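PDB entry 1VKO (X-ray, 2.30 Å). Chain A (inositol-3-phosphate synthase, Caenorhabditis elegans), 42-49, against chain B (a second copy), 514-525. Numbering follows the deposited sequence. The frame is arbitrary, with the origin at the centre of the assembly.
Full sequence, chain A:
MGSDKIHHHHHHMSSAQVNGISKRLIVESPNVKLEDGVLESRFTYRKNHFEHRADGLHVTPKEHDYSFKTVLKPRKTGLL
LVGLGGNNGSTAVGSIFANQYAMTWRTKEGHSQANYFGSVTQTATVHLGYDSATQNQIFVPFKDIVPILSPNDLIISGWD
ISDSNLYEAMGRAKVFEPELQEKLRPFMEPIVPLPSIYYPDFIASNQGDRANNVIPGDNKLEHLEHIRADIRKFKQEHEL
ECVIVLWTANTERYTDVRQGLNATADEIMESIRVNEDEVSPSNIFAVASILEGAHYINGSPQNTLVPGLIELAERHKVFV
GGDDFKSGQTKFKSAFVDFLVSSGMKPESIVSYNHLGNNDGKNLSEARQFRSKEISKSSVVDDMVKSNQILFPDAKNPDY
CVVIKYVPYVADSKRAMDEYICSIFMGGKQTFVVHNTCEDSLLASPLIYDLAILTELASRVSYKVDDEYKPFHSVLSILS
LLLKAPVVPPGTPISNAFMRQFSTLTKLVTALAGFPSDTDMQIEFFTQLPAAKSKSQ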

ATOM      1  N   ARG A  42       3.458  50.052   6.715  1.00 34.57           N
ATOM      2  CA  ARG A  42       3.544  49.963   8.171  1.00 36.00           C
ATOM      3  C   ARG A  42       2.668  48.816   8.616  1.00 34.09           C
ATOM      4  O   ARG A  42       1.498  48.756   8.261  1.00 33.72           O
ATOM      5  N   PHE A  43       3.263  47.897   9.369  1.00 34.35           N
ATOM      6  CA  PHE A  43       2.574  46.718   9.885  1.00 33.55           C
ATOM      7  C   PHE A  43       2.708  46.683  11.404  1.00 33.87           C
ATOM      8  O   PHE A  43       3.806  46.808  11.919  1.00 37.64           O
ATOM      9  N   THR A  44       1.594  46.543  12.114  1.00 33.38           N
ATOM     10  CA  THR A  44       1.601  46.419  13.567  1.00 31.44           C
ATOM     11  C   THR A  44       1.624  44.941  13.946  1.00 32.51           C
ATOM     12  O   THR A  44       0.639  44.233  13.746  1.00 32.52           O
ATOM     13  N   TYR A  45       2.765  44.471  14.468  1.00 32.84           N
ATOM     14  CA  TYR A  45       2.983  43.040  14.777  1.00 30.10           C
ATOM     15  C   TYR A  45       2.527  42.614  16.196  1.00 30.89           C
ATOM     16  O   TYR A  45       2.991  43.147  17.206  1.00 31.53           O
ATOM     17  N   ARG A  46       1.614  41.650  16.267  1.00 31.55           N
ATOM     18  CA  ARG A  46       1.099  41.191  17.557  1.00 31.76           C
ATOM     19  C   ARG A  46       1.942  40.078  18.144  1.00 28.80           C
ATOM     20  O   ARG A  46       1.951  38.975  17.620  1.00 31.19           O
ATOM     21  N   LYS A  47       2.629  40.351  19.247  1.00 29.53           N
ATOM     22  CA  LYS A  47       3.533  39.359  19.863  1.00 29.63           C
ATOM     23  C   LYS A  47       3.261  39.218  21.342  1.00 29.89           C
ATOM     24  O   LYS A  47       3.112  40.212  22.045  1.00 34.23           O
ATOM     25  N   ASN A  48       3.174  37.982  21.805  1.00 27.48           N
ATOM     26  CA  ASN A  48       3.049  37.714  23.217  1.00 29.14           C
ATOM     27  C   ASN A  48       4.409  37.725  23.903  1.00 28.79           C
ATOM     28  O   ASN A  48       5.386  37.269  23.344  1.00 26.80           O
ATOM     29  N   HIS A  49       4.463  38.261  25.113  1.00 28.77           N
ATOM     30  CA  HIS A  49       5.676  38.242  25.896  1.00 29.99           C
ATOM     31  C   HIS A  49       5.373  37.519  27.204  1.00 31.50           C
ATOM     32  O   HIS A  49       4.277  37.644  27.738  1.00 32.91           O
TER
ATOM     33  N   GLY B 514      -7.529  36.665  25.869  1.00 29.20           N
ATOM     34  CA  GLY B 514      -6.853  37.965  25.882  1.00 29.46           C
ATOM     35  C   GLY B 514      -5.516  38.017  25.157  1.00 32.29           C
ATOM     36  O   GLY B 514      -4.884  39.070  25.063  1.00 32.57           O
ATOM     37  N   PHE B 515      -5.076  36.888  24.616  1.00 34.51           N
ATOM     38  CA  PHE B 515      -3.733  36.841  24.014  1.00 31.76           C
ATOM     39  C   PHE B 515      -3.639  36.205  22.617  1.00 31.73           C
ATOM     40  O   PHE B 515      -2.976  35.176  22.458  1.00 33.54           O
ATOM     41  N   PRO B 516      -4.297  36.800  21.621  1.00 27.97           N
ATOM     42  CA  PRO B 516      -4.144  36.354  20.245  1.00 29.77           C
ATOM     43  C   PRO B 516      -2.897  36.991  19.729  1.00 30.55           C
ATOM     44  O   PRO B 516      -2.465  37.935  20.344  1.00 33.51           O
ATOM     45  N   SER B 517      -2.344  36.511  18.604  1.00 31.21           N
ATOM     46  CA  SER B 517      -1.092  37.043  18.028  1.00 30.41           C
ATOM     47  C   SER B 517      -0.883  36.774  16.529  1.00 32.62           C
ATOM     48  O   SER B 517      -1.726  36.161  15.850  1.00 36.54           O
ATOM     49  N   ASP B 518       0.253  37.234  16.024  1.00 30.93           N
ATOM     50  CA  ASP B 518       0.692  36.902  14.678  1.00 31.54           C
ATOM     51  C   ASP B 518       1.809  35.878  14.696  1.00 31.65           C
ATOM     52  O   ASP B 518       2.777  35.971  13.927  1.00 32.03           O
ATOM     53  N   THR B 519       1.679  34.894  15.576  1.00 30.61           N
ATOM     54  CA  THR B 519       2.767  33.953  15.795  1.00 30.66           C
ATOM     55  C   THR B 519       2.890  32.915  14.690  1.00 31.14           C
ATOM     56  O   THR B 519       3.735  32.024  14.789  1.00 34.43           O
ATOM     57  N   ASP B 520       2.040  33.012  13.660  1.00 31.42           N
ATOM     58  CA  ASP B 520       2.223  32.215  12.412  1.00 29.01           C
ATOM     59  C   ASP B 520       3.288  32.845  11.529  1.00 28.02           C
ATOM     60  O   ASP B 520       3.715  32.258  10.550  1.00 23.81           O
ATOM     61  N   MET B 521       3.742  34.039  11.915  1.00 30.32           N
ATOM     62  CA  MET B 521       4.832  34.703  11.231  1.00 30.39           C
ATOM     63  C   MET B 521       5.696  35.358  12.265  1.00 33.00           C
ATOM     64  O   MET B 521       5.523  36.539  12.558  1.00 37.88           O
ATOM     65  N   GLN B 522       6.640  34.601  12.809  1.00 33.13           N
ATOM     66  CA  GLN B 522       7.496  35.099  13.869  1.00 32.59           C
ATOM     67  C   GLN B 522       8.659  35.847  13.264  1.00 32.44           C
ATOM     68  O   GLN B 522       9.760  35.335  13.171  1.00 34.71           O
ATOM     69  N   ILE B 523       8.391  37.080  12.860  1.00 33.32           N
ATOM     70  CA  ILE B 523       9.352  37.899  12.147  1.00 34.78           C
ATOM     71  C   ILE B 523      10.542  38.335  13.068  1.00 35.89           C
ATOM     72  O   ILE B 523      11.590  38.775  12.573  1.00 34.96           O
ATOM     73  N   GLU B 524      10.400  38.145  14.389  1.00 36.41           N
ATOM     74  CA  GLU B 524      11.470  38.475  15.340  1.00 38.69           C
ATOM     75  C   GLU B 524      12.734  37.729  15.015  1.00 38.86           C
ATOM     76  O   GLU B 524      13.809  38.140  15.481  1.00 39.46           O
ATOM     77  N   PHE B 525      12.603  36.601  14.303  1.00 34.95           N
ATOM     78  CA  PHE B 525      13.739  35.700  14.107  1.00 33.29           C
ATOM     79  C   PHE B 525      14.672  36.113  12.974  1.00 32.98           C
ATOM     80  O   PHE B 525      15.773  35.597  12.847  1.00 34.94           O
TER

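The contact centres on R46(A) and D518(B), which hold each other through backbone and side chain together. The amide N of D518(B) donates to the carbonyl O of R46(A) at 2.9 Å, almost perfectly straight. In return, the amide N of R46(A) donates to OD2 of D518(B) at 3.1 Å. D518(B) adopts chi1 m, and its CA-to-CB bond points toward the strand, which brings the carboxylate to that amide. The side chain of R46(A) also starts toward chain B, with chi1 m and then t, t. Its NH1 forms a long salt bridge with OD1 of D518(B), 3.8 Å. That oxygen lies well out of the guanidinium plane, so the attraction is one of charge and no N-H points at it.

E524(B) makes a second polar site. Its CA-to-CB bond points toward the strand, with chi1 m and chi2 p. OE1 lies 2.5 Å from OH of Y45(A), which donates a hydrogen bond that is short but weak in geometry. OE2 forms a salt bridge with NZ of K47(A) at 3.5 Å. The lysine leaves the strand pointing away, but its long chain, t at chi1 to chi3 and p at chi4, brings the amine back within reach.

N48(A) points toward chain B with chi1 m. Its ND2 donates a weak hydrogen bond to O of F515(B) at 3.3 Å. Water 2 bridges its other end, donating to OD1 of N48(A) at 2.5 Å and to O of P516(B) at 2.6 Å. Water 1 is held more loosely. It accepts a weak bond from N of N48(A) at 3.3 Å and makes another weak one with OG of S517(B) at 3.5 Å.

Y45(A) has the largest area covered by the other stretch. Its CA-to-CB bond points sideways, but the ring, at chi1 t, extends to chain B. CG2 of I523(B) sits over one ring face, 3.8 Å from the centroid and almost on the normal, a CH-pi contact. The carbonyl O of D518(B) approaches the ring edge, 3.5 Å from CE1 of Y45(A).

F43(A), chi1 t, is buried and points toward chain B. Its CE2 packs against CE of M521(B) at 3.7 Å. The methionine starts sideways, but chi1 t, chi2 t and chi3 p carry its methyl to the strand, where CE also lies 4.2 Å from CD1 of Y45(A). T44(A) points away and adds little.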

ATOM      1  CB  ARG A  42       3.170  51.305   8.848  1.00 36.63           C
ATOM      2  CG  ARG A  42       2.605  51.233  10.291  1.00 41.28           C
ATOM      3  CD  ARG A  42       2.171  52.594  10.871  1.00 60.19           C
ATOM      4  NE  ARG A  42       1.787  53.587   9.844  1.00 70.39           N
ATOM      5  CZ  ARG A  42       2.595  54.537   9.335  1.00 72.94           C
ATOM      6  NH1 ARG A  42       3.853  54.652   9.747  1.00 77.03           N
ATOM      7  NH2 ARG A  42       2.148  55.378   8.409  1.00 67.84           N
ATOM      8  CB  PHE A  43       3.181  45.468   9.248  1.00 32.99           C
ATOM      9  CG  PHE A  43       2.740  44.171   9.879  1.00 32.48           C
ATOM     10  CD1 PHE A  43       1.415  43.739   9.780  1.00 31.38           C
ATOM     11  CD2 PHE A  43       3.657  43.378  10.567  1.00 27.36           C
ATOM     12  CE1 PHE A  43       1.011  42.534  10.369  1.00 24.74           C
ATOM     13  CE2 PHE A  43       3.261  42.188  11.159  1.00 28.41           C
ATOM     14  CZ  PHE A  43       1.931  41.766  11.051  1.00 23.33           C
ATOM     15  CB  THR A  44       0.364  47.144  14.146  1.00 32.81           C
ATOM     16  OG1 THR A  44       0.536  48.575  14.026  1.00 32.03           O
ATOM     17  CG2 THR A  44       0.225  46.907  15.640  1.00 26.93           C
ATOM     18  CB  TYR A  45       4.455  42.666  14.505  1.00 30.27           C
ATOM     19  CG  TYR A  45       4.861  41.242  14.873  1.00 24.48           C
ATOM     20  CD1 TYR A  45       4.277  40.139  14.233  1.00 32.37           C
ATOM     21  CD2 TYR A  45       5.838  41.000  15.850  1.00 26.31           C
ATOM     22  CE1 TYR A  45       4.638  38.831  14.563  1.00 25.96           C
ATOM     23  CE2 TYR A  45       6.221  39.679  16.189  1.00 27.39           C
ATOM     24  CZ  TYR A  45       5.611  38.610  15.530  1.00 22.86           C
ATOM     25  OH  TYR A  45       5.959  37.322  15.818  1.00 28.77           O
ATOM     26  CB  ARG A  46      -0.340  40.684  17.421  1.00 33.80           C
ATOM     27  CG  ARG A  46      -1.375  41.678  16.889  1.00 37.40           C
ATOM     28  CD  ARG A  46      -2.775  41.232  17.248  1.00 35.32           C
ATOM     29  NE  ARG A  46      -3.839  41.749  16.402  1.00 54.96           N
ATOM     30  CZ  ARG A  46      -4.429  41.068  15.416  1.00 63.87           C
ATOM     31  NH1 ARG A  46      -4.042  39.829  15.093  1.00 57.42           N
ATOM     32  NH2 ARG A  46      -5.401  41.648  14.727  1.00 65.07           N
ATOM     33  CB  LYS A  47       5.009  39.726  19.645  1.00 27.25           C
ATOM     34  CG  LYS A  47       5.979  38.787  20.338  1.00 26.48           C
ATOM     35  CD  LYS A  47       7.424  39.020  19.959  1.00 24.89           C
ATOM     36  CE  LYS A  47       8.382  38.543  21.068  1.00 36.46           C
ATOM     37  NZ  LYS A  47       8.283  37.097  21.466  1.00 37.53           N
ATOM     38  CB  ASN A  48       2.368  36.362  23.437  1.00 28.61           C
ATOM     39  CG  ASN A  48       0.890  36.414  23.199  1.00 32.18           C
ATOM     40  OD1 ASN A  48       0.250  37.441  23.449  1.00 28.70           O
ATOM     41  ND2 ASN A  48       0.321  35.298  22.721  1.00 25.65           N
ATOM     42  CB  HIS A  49       6.138  39.674  26.160  1.00 30.73           C
ATOM     43  CG  HIS A  49       6.589  40.401  24.929  1.00 23.12           C
ATOM     44  ND1 HIS A  49       7.920  40.624  24.645  1.00 18.46           N
ATOM     45  CD2 HIS A  49       5.888  40.942  23.904  1.00 19.75           C
ATOM     46  CE1 HIS A  49       8.017  41.288  23.505  1.00 25.90           C
ATOM     47  NE2 HIS A  49       6.799  41.504  23.041  1.00 26.27           N
TER
ATOM     48  CB  PHE B 515      -2.716  36.219  24.987  1.00 28.70           C
ATOM     49  CG  PHE B 515      -3.198  34.964  25.686  1.00 23.95           C
ATOM     50  CD1 PHE B 515      -3.195  33.742  25.027  1.00 15.45           C
ATOM     51  CD2 PHE B 515      -3.584  35.001  27.027  1.00 19.18           C
ATOM     52  CE1 PHE B 515      -3.595  32.581  25.658  1.00 21.27           C
ATOM     53  CE2 PHE B 515      -4.003  33.835  27.678  1.00 11.82           C
ATOM     54  CZ  PHE B 515      -3.993  32.619  26.988  1.00 17.36           C
ATOM     55  CB  PRO B 516      -5.375  36.948  19.522  1.00 29.68           C
ATOM     56  CG  PRO B 516      -5.857  38.132  20.428  1.00 27.06           C
ATOM     57  CD  PRO B 516      -5.239  37.928  21.752  1.00 26.71           C
ATOM     58  CB  SER B 517       0.101  36.479  18.777  1.00 28.55           C
ATOM     59  OG  SER B 517       0.301  35.133  18.423  1.00 32.80           O
ATOM     60  CB  ASP B 518       1.179  38.159  13.986  1.00 33.84           C
ATOM     61  CG  ASP B 518       0.059  39.102  13.671  1.00 34.03           C
ATOM     62  OD1 ASP B 518      -0.967  38.642  13.121  1.00 35.64           O
ATOM     63  OD2 ASP B 518       0.129  40.315  13.928  1.00 41.30           O
ATOM     64  CB  THR B 519       2.653  33.290  17.206  1.00 32.09           C
ATOM     65  OG1 THR B 519       3.778  32.456  17.444  1.00 36.12           O
ATOM     66  CG2 THR B 519       1.466  32.332  17.298  1.00 22.20           C
ATOM     67  CB  ASP B 520       0.907  31.971  11.644  1.00 27.59           C
ATOM     68  CG  ASP B 520       0.233  33.261  11.139  1.00 31.25           C
ATOM     69  OD1 ASP B 520       0.393  34.313  11.744  1.00 26.97           O
ATOM     70  OD2 ASP B 520      -0.493  33.325  10.129  1.00 41.92           O
ATOM     71  CB  MET B 521       4.334  35.767  10.264  1.00 30.51           C
ATOM     72  CG  MET B 521       5.480  36.436   9.519  1.00 35.93           C
ATOM     73  SD  MET B 521       5.055  37.987   8.709  1.00 37.41           S
ATOM     74  CE  MET B 521       4.824  39.003  10.186  1.00 28.02           C
ATOM     75  CB  GLN B 522       7.966  33.955  14.744  1.00 30.83           C
ATOM     76  CG  GLN B 522       6.857  33.027  15.054  1.00 29.82           C
ATOM     77  CD  GLN B 522       7.245  32.034  16.074  1.00 31.29           C
ATOM     78  OE1 GLN B 522       7.610  30.908  15.744  1.00 30.99           O
ATOM     79  NE2 GLN B 522       7.207  32.444  17.330  1.00 29.70           N
ATOM     80  CB  ILE B 523       8.576  39.063  11.415  1.00 33.73           C
ATOM     81  CG1 ILE B 523       9.424  39.760  10.346  1.00 37.97           C
ATOM     82  CG2 ILE B 523       7.899  40.020  12.433  1.00 36.12           C
ATOM     83  CD1 ILE B 523       8.714  40.847   9.527  1.00 28.08           C
ATOM     84  CB  GLU B 524      11.205  38.016  16.781  1.00 37.74           C
ATOM     85  CG  GLU B 524       9.872  38.274  17.386  1.00 44.56           C
ATOM     86  CD  GLU B 524       8.939  37.140  17.120  1.00 32.22           C
ATOM     87  OE1 GLU B 524       8.491  37.068  15.969  1.00 26.50           O
ATOM     88  OE2 GLU B 524       8.656  36.364  18.055  1.00 29.93           O
ATOM     89  CB  PHE B 525      13.253  34.283  13.841  1.00 33.59           C
ATOM     90  CG  PHE B 525      12.478  33.688  14.945  1.00 32.34           C
ATOM     91  CD1 PHE B 525      12.600  34.164  16.255  1.00 34.85           C
ATOM     92  CD2 PHE B 525      11.653  32.604  14.699  1.00 33.90           C
ATOM     93  CE1 PHE B 525      11.898  33.576  17.295  1.00 26.28           C
ATOM     94  CE2 PHE B 525      10.945  32.018  15.728  1.00 26.60           C
ATOM     95  CZ  PHE B 525      11.058  32.519  17.032  1.00 30.22           C
TER
HETATM   96  O   HOH W   1       3.602  35.886  19.290  1.00 12.51           O
HETATM   97  O   HOH W   2      -0.340  38.877  21.505  1.00 37.77           O